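Local coordinates for protein fructosyl amine: oxygen oxidoreductase (Aspergillus fumigatus, PDB 3DJE) that catalyses the oxidative deglycation of fructosyl amino acids, using a bound FAD and molecular oxygen, at residues A[94-99]-A[254-259]; A[119-124]-A[149-154]; A[230-235]-A[283-288]; A[404-409]-A[416-421]. One frame throughout, in Å; residues are numbered along the deposited sequence.

Contact 1: residues A[94-99]-A[254-259]; sequences TGLLMS and IPVIFN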
# COMPACT_ATOMS: atom_id res chain seq x y z
N THR A 94 -11.74 12.23 8.57
CA THR A 94 -12.57 13.10 7.73
C THR A 94 -13.87 12.44 7.32
O THR A 94 -14.75 13.10 6.74
CB THR A 94 -11.87 13.42 6.37
OG1 THR A 94 -11.51 12.18 5.73
CG2 THR A 94 -10.63 14.27 6.59
N GLY A 95 -13.97 11.14 7.56
CA GLY A 95 -15.00 10.34 6.94
C GLY A 95 -14.64 9.90 5.53
O GLY A 95 -13.64 10.36 4.93
N LEU A 96 -15.47 9.02 4.98
CA LEU A 96 -15.16 8.32 3.74
C LEU A 96 -16.43 7.91 3.03
O LEU A 96 -17.30 7.28 3.63
CB LEU A 96 -14.34 7.06 4.06
CG LEU A 96 -14.17 5.98 2.98
CD1 LEU A 96 -13.36 6.52 1.82
CD2 LEU A 96 -13.52 4.75 3.57
N LEU A 97 -16.51 8.24 1.75
CA LEU A 97 -17.59 7.76 0.89
C LEU A 97 -17.05 6.56 0.15
O LEU A 97 -16.00 6.65 -0.49
CB LEU A 97 -18.01 8.85 -0.11
CG LEU A 97 -18.92 8.30 -1.22
CD1 LEU A 97 -20.33 8.09 -0.64
CD2 LEU A 97 -18.95 9.18 -2.44
N MSE A 98 -17.78 5.43 0.22
CA MSE A 98 -17.48 4.24 -0.58
C MSE A 98 -18.66 3.97 -1.51
O MSE A 98 -19.79 3.84 -1.04
CB MSE A 98 -17.26 3.03 0.34
CG MSE A 98 -15.97 3.11 1.15
SE MSE A 98 -14.46 2.97 -0.02
CE MSE A 98 -14.71 1.11 -0.61
N SER A 99 -18.40 3.90 -2.81
CA SER A 99 -19.49 3.84 -3.80
C SER A 99 -19.13 2.97 -4.99
O SER A 99 -17.97 2.57 -5.13
CB SER A 99 -19.85 5.25 -4.27
OG SER A 99 -18.74 5.87 -4.88
N ILE A 254 -12.70 18.01 3.42
CA ILE A 254 -13.69 17.18 2.73
C ILE A 254 -13.40 15.70 3.01
O ILE A 254 -12.24 15.33 3.25
CB ILE A 254 -13.76 17.43 1.19
CG1 ILE A 254 -12.41 17.16 0.51
CG2 ILE A 254 -14.30 18.85 0.88
CD1 ILE A 254 -12.47 17.10 -1.02
N PRO A 255 -14.44 14.86 3.00
CA PRO A 255 -14.18 13.44 3.21
C PRO A 255 -13.46 12.83 2.02
O PRO A 255 -13.44 13.41 0.94
CB PRO A 255 -15.59 12.84 3.34
CG PRO A 255 -16.48 13.78 2.61
CD PRO A 255 -15.88 15.15 2.83
N VAL A 256 -12.86 11.66 2.23
CA VAL A 256 -12.30 10.90 1.10
C VAL A 256 -13.47 10.46 0.24
O VAL A 256 -14.46 9.92 0.75
CB VAL A 256 -11.54 9.66 1.60
CG1 VAL A 256 -11.00 8.86 0.42
CG2 VAL A 256 -10.42 10.09 2.55
N ILE A 257 -13.36 10.70 -1.07
CA ILE A 257 -14.40 10.33 -2.04
C ILE A 257 -13.88 9.15 -2.85
O ILE A 257 -12.87 9.28 -3.53
CB ILE A 257 -14.74 11.52 -2.97
CG1 ILE A 257 -15.22 12.73 -2.15
CG2 ILE A 257 -15.75 11.10 -4.05
CD1 ILE A 257 -16.50 12.50 -1.35
N PHE A 258 -14.55 8.00 -2.78
CA PHE A 258 -14.02 6.76 -3.32
C PHE A 258 -15.11 5.99 -4.06
O PHE A 258 -16.16 5.72 -3.49
CB PHE A 258 -13.46 5.94 -2.15
CG PHE A 258 -12.41 4.90 -2.52
CD1 PHE A 258 -11.16 4.92 -1.89
CD2 PHE A 258 -12.68 3.86 -3.41
CE1 PHE A 258 -10.18 3.95 -2.16
CE2 PHE A 258 -11.70 2.88 -3.70
CZ PHE A 258 -10.45 2.93 -3.07
N ASN A 259 -14.90 5.71 -5.34
CA ASN A 259 -15.78 4.82 -6.09
C ASN A 259 -14.91 3.70 -6.63
O ASN A 259 -13.94 3.95 -7.35
CB ASN A 259 -16.50 5.57 -7.22
CG ASN A 259 -17.46 4.68 -8.00
OD1 ASN A 259 -17.06 3.67 -8.57
ND2 ASN A 259 -18.73 5.08 -8.06
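A chi2 of -68° turns SE of Met98, a selenomethionine, toward Phe258, which holds its CG anti to the backbone N (chi1 -158°). The two side chains lie side by side and point the same way, with SE 3.8 Å from Phe258 CG and 4.2 Å from the ring centroid. The selenium approaches obliquely, giving a Met-aromatic contact. On the same face of the sheet, Leu96 reaches across with CD1, 3.6 Å from Val256 CG1. The opposite face carries Leu97 and Ile257, whose CD2 and CG2 meet, and beyond them Ser99 with Asn259.

Between these two faces runs a parallel ladder. Val256 N binds Gly95 O at 3.1 Å, and a straighter bond joins Leu97 N to Val256 O at 2.8 Å; the next two, Phe258 N to Leu97 O and Ser99 N to Phe258 O, are weak. Ser99 adds a second donor to the same carbonyl, its OG meeting Phe258 O at 2.9 Å from a position tilted off the carbonyl plane. Gly95 O is likewise gripped twice, since Thr94 OG1 donates to it in the carbonyl plane, 2.9 Å away.

The pair lies well inside its sheet. Strand 147-151 runs along the other edge of strand 96-100, strand 263-265 pairs antiparallel with 256-259 on its other edge, and helix 103-113 packs on Met98. Val54 of strand 53-55 touches Leu96, Val256 and Phe258, while the Phe258 ring stacks with Phe264 and touches the bound substrate analogue.

Contact 2: residues A[119-124]-A[149-154]; sequences PNLVEL and YFARSG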
# COMPACT_ATOMS: atom_id res chain seq x y z
N PRO A 119 -25.25 0.66 11.31
CA PRO A 119 -26.36 1.64 11.25
C PRO A 119 -25.94 3.09 11.06
O PRO A 119 -26.78 3.90 10.66
CB PRO A 119 -27.04 1.47 12.62
CG PRO A 119 -26.73 0.05 13.00
CD PRO A 119 -25.32 -0.16 12.53
N ASN A 120 -24.68 3.43 11.32
CA ASN A 120 -24.25 4.83 11.19
C ASN A 120 -24.05 5.28 9.75
O ASN A 120 -24.04 6.49 9.47
CB ASN A 120 -22.99 5.11 12.02
CG ASN A 120 -23.21 4.95 13.50
OD1 ASN A 120 -24.34 5.01 13.98
ND2 ASN A 120 -22.12 4.75 14.25
N LEU A 121 -23.88 4.32 8.84
CA LEU A 121 -23.63 4.63 7.43
C LEU A 121 -24.85 5.29 6.79
O LEU A 121 -25.99 4.86 7.02
CB LEU A 121 -23.25 3.38 6.64
CG LEU A 121 -21.92 2.72 6.99
CD1 LEU A 121 -21.80 1.37 6.29
CD2 LEU A 121 -20.75 3.62 6.61
N VAL A 122 -24.60 6.32 5.99
CA VAL A 122 -25.65 7.01 5.26
C VAL A 122 -25.65 6.46 3.84
O VAL A 122 -24.60 6.43 3.20
CB VAL A 122 -25.47 8.55 5.26
CG1 VAL A 122 -26.64 9.23 4.57
CG2 VAL A 122 -25.30 9.07 6.69
N GLU A 123 -26.80 6.00 3.36
CA GLU A 123 -26.90 5.50 1.99
C GLU A 123 -27.15 6.66 1.03
O GLU A 123 -28.06 7.46 1.25
CB GLU A 123 -28.02 4.46 1.89
CG GLU A 123 -28.14 3.81 0.53
CD GLU A 123 -29.28 2.81 0.49
OE1 GLU A 123 -29.24 1.83 1.27
OE2 GLU A 123 -30.22 3.03 -0.31
N LEU A 124 -26.34 6.75 -0.02
CA LEU A 124 -26.47 7.82 -1.02
C LEU A 124 -26.83 7.22 -2.36
O LEU A 124 -26.15 6.32 -2.85
CB LEU A 124 -25.18 8.63 -1.16
CG LEU A 124 -24.71 9.55 -0.03
CD1 LEU A 124 -24.15 8.79 1.12
CD2 LEU A 124 -23.64 10.50 -0.56
N TYR A 149 -22.19 4.43 0.28
CA TYR A 149 -22.36 4.55 1.72
C TYR A 149 -21.35 5.52 2.29
O TYR A 149 -20.15 5.40 2.04
CB TYR A 149 -22.19 3.20 2.40
CG TYR A 149 -23.21 2.19 1.92
CD1 TYR A 149 -24.52 2.23 2.41
CD2 TYR A 149 -22.87 1.23 0.97
CE1 TYR A 149 -25.47 1.31 1.95
CE2 TYR A 149 -23.81 0.31 0.52
CZ TYR A 149 -25.10 0.36 1.01
OH TYR A 149 -26.02 -0.57 0.55
N PHE A 150 -21.84 6.49 3.07
CA PHE A 150 -20.98 7.49 3.68
C PHE A 150 -20.75 7.20 5.16
O PHE A 150 -21.70 7.09 5.93
CB PHE A 150 -21.56 8.90 3.50
CG PHE A 150 -20.69 10.00 4.06
CD1 PHE A 150 -19.37 10.17 3.64
CD2 PHE A 150 -21.21 10.88 5.02
CE1 PHE A 150 -18.57 11.19 4.17
CE2 PHE A 150 -20.41 11.92 5.55
CZ PHE A 150 -19.09 12.07 5.13
N ALA A 151 -19.48 7.06 5.54
CA ALA A 151 -19.09 6.95 6.94
C ALA A 151 -18.69 8.36 7.36
O ALA A 151 -17.71 8.92 6.86
CB ALA A 151 -17.94 5.96 7.12
N ARG A 152 -19.47 8.93 8.27
CA ARG A 152 -19.24 10.30 8.72
C ARG A 152 -17.93 10.47 9.49
O ARG A 152 -17.30 11.54 9.44
CB ARG A 152 -20.39 10.78 9.60
CG ARG A 152 -21.78 10.69 8.94
CD ARG A 152 -22.81 11.21 9.91
NE ARG A 152 -24.21 11.19 9.46
CZ ARG A 152 -24.86 12.24 8.98
NH1 ARG A 152 -24.23 13.40 8.84
NH2 ARG A 152 -26.14 12.13 8.64
N SER A 153 -17.56 9.43 10.22
CA SER A 153 -16.33 9.40 11.01
C SER A 153 -15.91 7.95 11.18
O SER A 153 -16.59 7.06 10.68
CB SER A 153 -16.57 10.04 12.38
OG SER A 153 -17.51 9.28 13.11
N GLY A 154 -14.80 7.70 11.87
CA GLY A 154 -14.29 6.33 12.05
C GLY A 154 -13.55 5.81 10.82
O GLY A 154 -13.25 4.61 10.73
O HOH W 1 -25.52 8.71 10.36
O HOH W 2 -21.29 7.11 9.70
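Glu123 and Tyr149 extend side by side in the same direction, yet their flat groups are turned almost perpendicular, carboxylate and ring planes standing 87° apart. The acid reaches the ring at its CE1 atom, which lies 3.9 Å from OE1, and its CG passes equally near. On the Tyr149 side too, Leu121 places CD2 3.7 Å from Ala151 CB. Across the backbone, on the face of Val122 and Phe150, a different geometry holds: Val122 sends CG2 toward the Arg152 guanidinium, 3.7 Å from NE, an approach oblique to the flat group. Leu124 bends back so that CD1 rests 3.5 Å from Phe150 CB.

Two backbone bonds join Val122 and Phe150, one from Val122 N to Phe150 O (3.0 Å) and the reverse from Phe150 N to Val122 O (2.8 Å). Farther out, Asn120 O accepts from a water that in turn accepts from Arg152 NE, at 2.9 Å and in the guanidinium plane. A second water links the same carbonyl, weakly, to Arg152 N.

Reciprocal bonding at Val122-Phe150, followed by the non-hydrogen-bonded pair Glu123-Tyr149, is the alternation characteristic of an antiparallel beta ladder, here a short and twisted one at the solvent-facing margin of the large mixed sheet.

Contact 3: residues A[230-235]-A[283-288]; sequences QLRPTA and GYTNMV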
# COMPACT_ATOMS: atom_id res chain seq x y z
N GLN A 230 3.64 -17.12 -5.31
CA GLN A 230 2.77 -16.48 -4.31
C GLN A 230 2.60 -14.97 -4.49
O GLN A 230 1.61 -14.41 -4.01
CB GLN A 230 3.24 -16.77 -2.89
CG GLN A 230 2.96 -18.18 -2.41
CD GLN A 230 3.59 -18.41 -1.06
OE1 GLN A 230 2.96 -18.19 -0.02
NE2 GLN A 230 4.85 -18.85 -1.06
N LEU A 231 3.55 -14.31 -5.16
CA LEU A 231 3.47 -12.84 -5.29
C LEU A 231 3.32 -12.38 -6.74
O LEU A 231 4.06 -12.84 -7.60
CB LEU A 231 4.70 -12.16 -4.66
CG LEU A 231 5.00 -12.40 -3.17
CD1 LEU A 231 6.31 -11.71 -2.79
CD2 LEU A 231 3.86 -11.90 -2.31
N ARG A 232 2.39 -11.46 -6.99
CA ARG A 232 2.28 -10.81 -8.30
C ARG A 232 2.55 -9.32 -8.12
O ARG A 232 1.65 -8.57 -7.70
CB ARG A 232 0.88 -11.00 -8.92
CG ARG A 232 0.78 -10.40 -10.33
CD ARG A 232 -0.67 -10.39 -10.84
NE ARG A 232 -1.51 -9.46 -10.08
CZ ARG A 232 -2.84 -9.36 -10.21
NH1 ARG A 232 -3.49 -10.18 -11.05
NH2 ARG A 232 -3.52 -8.48 -9.47
N PRO A 233 3.78 -8.87 -8.43
CA PRO A 233 4.03 -7.43 -8.44
C PRO A 233 3.08 -6.72 -9.40
O PRO A 233 2.97 -7.12 -10.57
CB PRO A 233 5.49 -7.33 -8.90
CG PRO A 233 6.10 -8.60 -8.47
CD PRO A 233 5.00 -9.63 -8.74
N THR A 234 2.39 -5.70 -8.90
CA THR A 234 1.34 -5.01 -9.66
C THR A 234 1.37 -3.52 -9.29
O THR A 234 1.71 -3.16 -8.15
CB THR A 234 -0.05 -5.62 -9.37
OG1 THR A 234 0.05 -7.05 -9.41
CG2 THR A 234 -1.07 -5.17 -10.41
N ALA A 235 1.03 -2.68 -10.26
CA ALA A 235 1.16 -1.25 -10.07
C ALA A 235 -0.13 -0.48 -10.31
O ALA A 235 -0.95 -0.86 -11.17
CB ALA A 235 2.25 -0.72 -10.98
N GLY A 283 -5.05 -3.02 -12.04
CA GLY A 283 -3.59 -2.94 -11.92
C GLY A 283 -2.83 -3.21 -13.20
O GLY A 283 -3.38 -3.79 -14.15
N TYR A 284 -1.58 -2.74 -13.24
CA TYR A 284 -0.62 -3.06 -14.31
C TYR A 284 0.43 -4.03 -13.80
O TYR A 284 1.03 -3.81 -12.74
CB TYR A 284 0.13 -1.81 -14.77
CG TYR A 284 -0.68 -0.79 -15.51
CD1 TYR A 284 -0.78 -0.85 -16.90
CD2 TYR A 284 -1.32 0.26 -14.84
CE1 TYR A 284 -1.52 0.09 -17.59
CE2 TYR A 284 -2.05 1.21 -15.52
CZ TYR A 284 -2.16 1.12 -16.91
OH TYR A 284 -2.89 2.05 -17.60
N THR A 285 0.66 -5.10 -14.55
CA THR A 285 1.84 -5.93 -14.33
C THR A 285 2.95 -5.49 -15.29
O THR A 285 2.72 -4.66 -16.17
CB THR A 285 1.53 -7.42 -14.56
OG1 THR A 285 1.00 -7.58 -15.89
CG2 THR A 285 0.53 -7.94 -13.53
N ASN A 286 4.14 -6.04 -15.12
CA ASN A 286 5.21 -5.84 -16.09
C ASN A 286 5.88 -7.18 -16.35
O ASN A 286 7.00 -7.43 -15.90
CB ASN A 286 6.22 -4.80 -15.59
CG ASN A 286 7.22 -4.38 -16.67
OD1 ASN A 286 6.85 -4.14 -17.82
ND2 ASN A 286 8.49 -4.29 -16.30
N MSE A 287 5.15 -8.02 -17.09
CA MSE A 287 5.53 -9.41 -17.36
C MSE A 287 6.68 -9.50 -18.35
O MSE A 287 6.56 -9.08 -19.50
CB MSE A 287 4.33 -10.20 -17.89
CG MSE A 287 3.16 -10.33 -16.92
SE MSE A 287 3.67 -11.27 -15.28
CE MSE A 287 1.95 -11.33 -14.37
N VAL A 288 7.81 -10.02 -17.88
CA VAL A 288 8.94 -10.29 -18.75
C VAL A 288 9.12 -11.80 -18.86
O VAL A 288 8.82 -12.55 -17.91
CB VAL A 288 10.26 -9.61 -18.26
CG1 VAL A 288 10.07 -8.10 -18.11
CG2 VAL A 288 10.76 -10.24 -16.96
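The antiparallel part of the large mixed sheet passes near the flavin here, the side chain of Ala235 lying about 7 Å from the bound FAD. Within 230-235 and 283-288 one bridge, the hydrogen-bonded pair Ala235-Tyr284, marks the end of the pairing between strands 232-242 and 274-289. Ala235 N reaches Tyr284 O at 2.7 Å, and Tyr284 N reaches Ala235 O at 2.9 Å. That second carbonyl also comes up to the edge of the Tyr284 ring.

Next to the bridge, Thr234 packs its CG2 3.7 Å from CA of Gly283, and only a residue without a side chain allows so near an approach. The segments then diverge, and side chains take over. Arg232 crosses Thr285 at about a right angle, its CD 3.8 Å from Thr285 CG2, and its CG nears the CE of Met287, a selenomethionine. A bend at chi3 (68°) carries NE back toward its own strand, where it donates to Thr234 OG1 at 2.9 Å. This hydroxyl donates in turn to Arg232 O, 2.8 Å away, from above the carbonyl plane. The guanidinium ends on partners elsewhere, a salt bridge to Asp339 and the carbonyls of Trp405 and Asp407.

Strand 331-339 flanks 232-242 on its other side, with Thr234 paired to Cys337. Strands 295-297 and 419-420 line 274-289, and Glu308 of helix 307-320 binds the Tyr284 hydroxyl.

Contact 4: residues A[404-409]-A[416-421]; sequences NWRDTL and NRVMDF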
# COMPACT_ATOMS: atom_id res chain seq x y z
N ASN A 404 -3.59 -17.87 -11.93
CA ASN A 404 -4.04 -16.97 -12.97
C ASN A 404 -3.53 -15.56 -12.71
O ASN A 404 -4.08 -14.84 -11.86
CB ASN A 404 -5.57 -16.97 -13.04
CG ASN A 404 -6.11 -15.98 -14.05
OD1 ASN A 404 -5.38 -15.44 -14.89
ND2 ASN A 404 -7.41 -15.73 -13.98
N TRP A 405 -2.48 -15.18 -13.43
CA TRP A 405 -1.85 -13.86 -13.28
C TRP A 405 -2.77 -12.72 -13.70
O TRP A 405 -2.54 -11.57 -13.33
CB TRP A 405 -0.54 -13.77 -14.07
CG TRP A 405 0.54 -14.72 -13.65
CD1 TRP A 405 1.08 -15.72 -14.40
CD2 TRP A 405 1.21 -14.78 -12.37
NE1 TRP A 405 2.04 -16.39 -13.68
CE2 TRP A 405 2.14 -15.84 -12.44
CE3 TRP A 405 1.11 -14.03 -11.19
CZ2 TRP A 405 2.97 -16.17 -11.36
CZ3 TRP A 405 1.93 -14.37 -10.12
CH2 TRP A 405 2.85 -15.43 -10.21
N ARG A 406 -3.80 -13.03 -14.49
CA ARG A 406 -4.72 -12.02 -14.99
C ARG A 406 -5.99 -11.90 -14.13
O ARG A 406 -6.92 -11.18 -14.49
CB ARG A 406 -5.05 -12.26 -16.48
CG ARG A 406 -3.84 -12.14 -17.45
CD ARG A 406 -3.32 -10.70 -17.54
NE ARG A 406 -1.92 -10.62 -17.95
CZ ARG A 406 -1.12 -9.59 -17.68
NH1 ARG A 406 -1.57 -8.55 -17.01
NH2 ARG A 406 0.15 -9.61 -18.10
N ASP A 407 -6.02 -12.59 -12.99
CA ASP A 407 -7.11 -12.50 -12.01
C ASP A 407 -7.25 -11.06 -11.52
O ASP A 407 -6.29 -10.47 -11.01
CB ASP A 407 -6.85 -13.44 -10.82
CG ASP A 407 -8.07 -13.67 -9.92
OD1 ASP A 407 -9.03 -12.86 -9.91
OD2 ASP A 407 -8.06 -14.67 -9.17
N THR A 408 -8.45 -10.50 -11.66
CA THR A 408 -8.69 -9.12 -11.25
C THR A 408 -8.77 -8.96 -9.72
O THR A 408 -8.75 -7.83 -9.21
CB THR A 408 -9.97 -8.54 -11.90
OG1 THR A 408 -11.07 -9.42 -11.65
CG2 THR A 408 -9.76 -8.36 -13.40
N LEU A 409 -8.88 -10.08 -9.01
CA LEU A 409 -8.82 -10.13 -7.53
C LEU A 409 -9.77 -9.14 -6.84
O LEU A 409 -9.38 -8.46 -5.88
CB LEU A 409 -7.38 -9.92 -7.04
CG LEU A 409 -6.41 -11.04 -7.41
CD1 LEU A 409 -4.97 -10.64 -7.09
CD2 LEU A 409 -6.77 -12.33 -6.74
N ASN A 416 -11.39 -3.21 -16.83
CA ASN A 416 -11.76 -4.37 -16.02
C ASN A 416 -10.92 -5.61 -16.35
O ASN A 416 -11.43 -6.73 -16.41
CB ASN A 416 -13.27 -4.65 -16.12
CG ASN A 416 -14.09 -3.65 -15.32
OD1 ASN A 416 -14.77 -2.80 -15.89
ND2 ASN A 416 -14.02 -3.74 -14.01
N ARG A 417 -9.64 -5.35 -16.60
CA ARG A 417 -8.63 -6.35 -16.89
C ARG A 417 -7.39 -5.95 -16.12
O ARG A 417 -7.15 -4.76 -15.91
CB ARG A 417 -8.23 -6.33 -18.37
CG ARG A 417 -9.32 -6.52 -19.38
CD ARG A 417 -8.70 -6.59 -20.76
NE ARG A 417 -9.64 -7.10 -21.76
CZ ARG A 417 -9.89 -8.39 -21.98
NH1 ARG A 417 -9.30 -9.33 -21.26
NH2 ARG A 417 -10.76 -8.73 -22.92
N VAL A 418 -6.60 -6.94 -15.72
CA VAL A 418 -5.23 -6.66 -15.27
C VAL A 418 -4.39 -6.32 -16.52
O VAL A 418 -4.20 -7.17 -17.41
CB VAL A 418 -4.62 -7.84 -14.49
CG1 VAL A 418 -3.20 -7.51 -13.99
CG2 VAL A 418 -5.51 -8.22 -13.30
N MSE A 419 -3.91 -5.09 -16.57
CA MSE A 419 -3.17 -4.59 -17.73
C MSE A 419 -1.67 -4.88 -17.62
O MSE A 419 -1.22 -5.47 -16.64
CB MSE A 419 -3.42 -3.09 -17.88
CG MSE A 419 -4.89 -2.76 -18.06
SE MSE A 419 -5.25 -0.90 -17.79
CE MSE A 419 -5.02 -0.85 -15.86
N ASP A 420 -0.92 -4.49 -18.64
CA ASP A 420 0.53 -4.67 -18.62
C ASP A 420 1.25 -3.49 -19.26
O ASP A 420 0.82 -2.96 -20.29
CB ASP A 420 0.93 -5.99 -19.30
CG ASP A 420 2.36 -6.41 -18.95
OD1 ASP A 420 2.53 -7.31 -18.10
OD2 ASP A 420 3.30 -5.83 -19.53
N PHE A 421 2.34 -3.06 -18.64
CA PHE A 421 3.07 -1.89 -19.11
C PHE A 421 3.68 -2.07 -20.50
O PHE A 421 3.95 -1.08 -21.18
CB PHE A 421 4.16 -1.50 -18.10
CG PHE A 421 3.62 -0.77 -16.89
CD1 PHE A 421 2.98 0.47 -17.02
CD2 PHE A 421 3.78 -1.30 -15.61
CE1 PHE A 421 2.48 1.16 -15.90
CE2 PHE A 421 3.27 -0.61 -14.47
CZ PHE A 421 2.63 0.61 -14.62
O HOH W 3 -7.65 -9.54 -16.46
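Arg406 NH1, with two hydrogens, faces three acceptors: two successive backbone carbonyls, Val418 O at 3.0 Å and Met419 O at 3.1 Å, and the hydroxyl of Thr285 on strand 274-289. The surplus fits the weak geometry of the Val418 bond. The Met419 carbonyl is approached from well above its plane (69° out), and its oxygen lies near the edge of the guanidinium, slightly out of that plane. At the other terminal nitrogen, NH2 forms a long salt bridge of 3.3 Å with Asp420 OD1, which lies in the guanidinium plane although the carboxylate is turned 71° against it. A bend at chi2 (-67°) swings CD toward Val418 O.

Beside the guanidinium, Val418 points into the loop. Its CG2 sits 3.3 Å from Asp407 O, while CG1 comes 3.6 Å from Arg406 NH1. One water completes the span, donating to Arg406 O and accepting from Val418 N at 2.9 Å. Local bonds also shape the loop: a type I turn from Asn404 to Asp407, and two Asx turns, in which Asn404 OD1 receives Arg406 N and Asp407 OD1 receives Leu409 N.

The Thr285 hydroxyl that accepts from Arg406 NH1 is also within hydrogen-bonding reach of Met419 O and Asp420 OD1. Asp420 OD1 binds Met287 N too, and OD2 binds His422. A buried carboxylate with so many polar partners would be expected to stay ionised, and its charge probably favours the pairing with Arg406. Two of the arginine's bonds are weak by geometry, but several from one guanidinium together link the irregular loop to strand 419-420.

Overall arrangement
Followed from the N terminus, the chain first enters contact 1 at 94-99, then makes contact 2 (119-124 with 149-154), a small loop closed entirely within the much longer one that contact 1 completes at 254-259. Before that closure, 230-235 has already passed; its partner 283-288 comes later, so contacts 1 and 3 cross. Contact 4 follows in series, a short loop near the C terminus. All four reach one large mixed sheet. Contacts 1 and 2 meet where strand 96-100 of the first pairs with 147-151 of the second, whereas contacts 3 and 4, about 26 to 34 Å away between centres, meet where strand 419-420 runs beside 274-289.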